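Polyhedrin (Operophtera brumata cypovirus 19, PDB 5A99) forms the crystalline matrix of viral polyhedra, the occlusion bodies that enclose cypovirus particles and probably protect them outside the insect host. Local coordinates at residues Ala188-Asn193 with Gly198-Glu203. Residues are numbered along the deposited sequence; the frame is centred on the assembly and turned at random.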
ATOM      1  N   ALA A 188       1.220  14.284   2.853  1.00 10.14           N
ATOM      2  CA  ALA A 188       1.275  14.323   1.406  1.00  7.92           C
ATOM      3  C   ALA A 188       2.108  15.501   0.976  1.00  9.20           C
ATOM      4  O   ALA A 188       2.202  16.514   1.673  1.00 10.86           O
ATOM      5  CB  ALA A 188      -0.098  14.438   0.821  1.00  9.09           C
ATOM      6  N   VAL A 189       2.712  15.350  -0.191  1.00  9.78           N
ATOM      7  CA  VAL A 189       3.437  16.426  -0.823  1.00 10.61           C
ATOM      8  C   VAL A 189       3.697  16.041  -2.279  1.00  8.50           C
ATOM      9  O   VAL A 189       3.962  14.877  -2.573  1.00  8.53           O
ATOM     10  CB  VAL A 189       4.760  16.725  -0.083  1.00  8.71           C
ATOM     11  CG1 VAL A 189       5.605  15.475   0.073  1.00 10.83           C
ATOM     12  CG2 VAL A 189       5.537  17.816  -0.801  1.00 11.10           C
ATOM     13  N   GLN A 190       3.607  17.020  -3.179  1.00  7.87           N
ATOM     14  CA  GLN A 190       3.923  16.802  -4.588  1.00  9.36           C
ATOM     15  C   GLN A 190       5.051  17.739  -4.987  1.00 10.64           C
ATOM     16  O   GLN A 190       5.330  18.733  -4.289  1.00  9.22           O
ATOM     17  CB  GLN A 190       2.688  17.054  -5.476  1.00  9.38           C
ATOM     18  CG  GLN A 190       2.225  18.490  -5.484  1.00 11.70           C
ATOM     19  CD  GLN A 190       1.137  18.777  -6.517  1.00 16.97           C
ATOM     20  OE1 GLN A 190       0.670  17.883  -7.232  1.00 11.80           O
ATOM     21  NE2 GLN A 190       0.736  20.045  -6.603  1.00 14.34           N
ATOM     22  N   ARG A 191       5.695  17.444  -6.112  1.00 16.49           N
ATOM     23  CA  ARG A 191       6.730  18.336  -6.615  1.00 14.93           C
ATOM     24  C   ARG A 191       6.052  19.572  -7.175  1.00 13.60           C
ATOM     25  O   ARG A 191       4.915  19.500  -7.649  1.00  9.11           O
ATOM     26  CB  ARG A 191       7.615  17.678  -7.687  1.00 17.56           C
ATOM     27  CG  ARG A 191       7.104  17.762  -9.121  1.00 15.55           C
ATOM     28  CD  ARG A 191       8.201  17.418 -10.162  1.00 15.46           C
ATOM     29  NE  ARG A 191       9.128  16.380  -9.708  1.00 16.36           N
ATOM     30  CZ  ARG A 191      10.387  16.608  -9.342  1.00  9.68           C
ATOM     31  NH1 ARG A 191      10.896  17.832  -9.390  1.00 11.95           N
ATOM     32  NH2 ARG A 191      11.143  15.616  -8.928  1.00 12.65           N
ATOM     33  N   ALA A 192       6.762  20.693  -7.119  1.00 12.30           N
ATOM     34  CA  ALA A 192       6.269  21.955  -7.646  1.00 13.77           C
ATOM     35  C   ALA A 192       6.056  21.884  -9.154  1.00 13.58           C
ATOM     36  O   ALA A 192       6.901  21.390  -9.892  1.00 14.30           O
ATOM     37  CB  ALA A 192       7.256  23.073  -7.320  1.00 14.30           C
ATOM     38  N   ASN A 193       4.926  22.401  -9.615  1.00 16.97           N
ATOM     39  CA  ASN A 193       4.746  22.626 -11.037  1.00 13.33           C
ATOM     40  C   ASN A 193       4.226  24.040 -11.276  1.00 15.92           C
ATOM     41  O   ASN A 193       3.080  24.361 -10.958  1.00 13.57           O
ATOM     42  CB  ASN A 193       3.817  21.581 -11.654  1.00 13.15           C
ATOM     43  CG  ASN A 193       3.767  21.690 -13.165  1.00 16.88           C
ATOM     44  OD1 ASN A 193       4.340  22.613 -13.746  1.00 12.49           O
ATOM     45  ND2 ASN A 193       3.095  20.743 -13.811  1.00 17.43           N
ATOM     46  N   GLY A 198      -0.210  20.071 -16.347  1.00 14.48           N
ATOM     47  CA  GLY A 198      -0.165  19.289 -15.130  1.00 12.38           C
ATOM     48  C   GLY A 198       0.343  17.871 -15.334  1.00 11.53           C
ATOM     49  O   GLY A 198       0.082  17.241 -16.367  1.00 11.24           O
ATOM     50  N   LEU A 199       1.050  17.370 -14.325  1.00 10.51           N
ATOM     51  CA  LEU A 199       1.627  16.028 -14.360  1.00 15.53           C
ATOM     52  C   LEU A 199       0.570  14.962 -14.146  1.00 10.75           C
ATOM     53  O   LEU A 199       0.861  13.771 -14.208  1.00  8.53           O
ATOM     54  CB  LEU A 199       2.739  15.887 -13.321  1.00 13.02           C
ATOM     55  CG  LEU A 199       3.917  16.833 -13.571  1.00 12.93           C
ATOM     56  CD1 LEU A 199       5.103  16.463 -12.702  1.00 12.01           C
ATOM     57  CD2 LEU A 199       4.340  16.855 -15.051  1.00 12.01           C
ATOM     58  N   TYR A 200      -0.662  15.391 -13.908  1.00 11.20           N
ATOM     59  CA  TYR A 200      -1.798  14.468 -13.863  1.00 14.43           C
ATOM     60  C   TYR A 200      -2.758  14.736 -15.011  1.00 11.23           C
ATOM     61  O   TYR A 200      -3.904  14.268 -14.991  1.00 11.63           O
ATOM     62  CB  TYR A 200      -2.540  14.598 -12.531  1.00 13.61           C
ATOM     63  CG  TYR A 200      -1.603  14.855 -11.386  1.00 10.89           C
ATOM     64  CD1 TYR A 200      -0.437  14.111 -11.252  1.00 15.40           C
ATOM     65  CD2 TYR A 200      -1.859  15.856 -10.461  1.00 11.33           C
ATOM     66  CE1 TYR A 200       0.446  14.343 -10.221  1.00 13.94           C
ATOM     67  CE2 TYR A 200      -0.976  16.099  -9.422  1.00 13.79           C
ATOM     68  CZ  TYR A 200       0.181  15.333  -9.314  1.00 11.27           C
ATOM     69  OH  TYR A 200       1.081  15.544  -8.299  1.00 11.11           O
ATOM     70  N   ASN A 201      -2.304  15.473 -16.026  1.00  8.54           N
ATOM     71  CA  ASN A 201      -3.153  15.727 -17.189  1.00 10.75           C
ATOM     72  C   ASN A 201      -3.200  14.512 -18.113  1.00 11.48           C
ATOM     73  O   ASN A 201      -2.587  13.481 -17.838  1.00 10.27           O
ATOM     74  CB  ASN A 201      -2.714  16.982 -17.964  1.00 17.99           C
ATOM     75  CG  ASN A 201      -1.466  16.762 -18.820  1.00 13.09           C
ATOM     76  OD1 ASN A 201      -0.932  15.647 -18.928  1.00 10.21           O
ATOM     77  ND2 ASN A 201      -1.011  17.835 -19.457  1.00 10.38           N
ATOM     78  N   GLY A 202      -3.918  14.641 -19.219  1.00 14.68           N
ATOM     79  CA  GLY A 202      -4.122  13.523 -20.124  1.00 14.49           C
ATOM     80  C   GLY A 202      -2.857  12.831 -20.590  1.00  9.44           C
ATOM     81  O   GLY A 202      -2.847  11.611 -20.755  1.00 10.82           O
ATOM     82  N   GLU A 203      -1.787  13.598 -20.794  1.00 10.78           N
ATOM     83  CA  GLU A 203      -0.552  13.055 -21.365  1.00 11.74           C
ATOM     84  C   GLU A 203       0.492  12.633 -20.307  1.00 11.84           C
ATOM     85  O   GLU A 203       1.401  11.853 -20.603  1.00 11.58           O
ATOM     86  CB  GLU A 203       0.063  14.049 -22.368  1.00 11.28           C
ATOM     87  CG  GLU A 203      -0.842  14.395 -23.543  1.00 15.07           C
ATOM     88  CD  GLU A 203      -1.959  15.352 -23.152  1.00 14.16           C
ATOM     89  OE1 GLU A 203      -1.707  16.267 -22.337  1.00 14.51           O
ATOM     90  OE2 GLU A 203      -3.094  15.187 -23.650  1.00 18.08           O
TER
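Tyr-200 OH donates a hydrogen bond to Gln-190 OE1 at 2.6 Å, a short link between strand 184-190 and the loop that follows it. The donor lies in the carbonyl plane, with a C=O...OH angle of 146°. OE1 sits at the ring edge, near the ring plane, and the amide and ring are turned 31° apart. Gln-190 CG lies between the backbone N and the carbonyl carbon, and the chain is extended beyond it (chi2 171°), which carries the amide out to the hydroxyl. Its NE2 is bonded to Asp-120 OD2, so both ends of the amide are held, which sets its flip. The rest of the contact is van der Waals packing. Arg-191 CD lies 4.1 Å from Leu-199 CD1, while the guanidinium turns elsewhere, to Pro-54 O, Gln-26 O and Ser-31. Asn-193 ND2 comes within 3.8 Å of Gly-198 CA without bonding across; it bonds Ala-197 O, and OD1 takes the N-H of Asp-195. Gly-198 to Asn-201 form a type I turn. Ile-205 of the second subunit packs on Tyr-200, and Tyr-206 of that subunit on Gln-190. The chemistry thus implies one directed bond tying strand and loop within the chain, next to the packing of the second subunit.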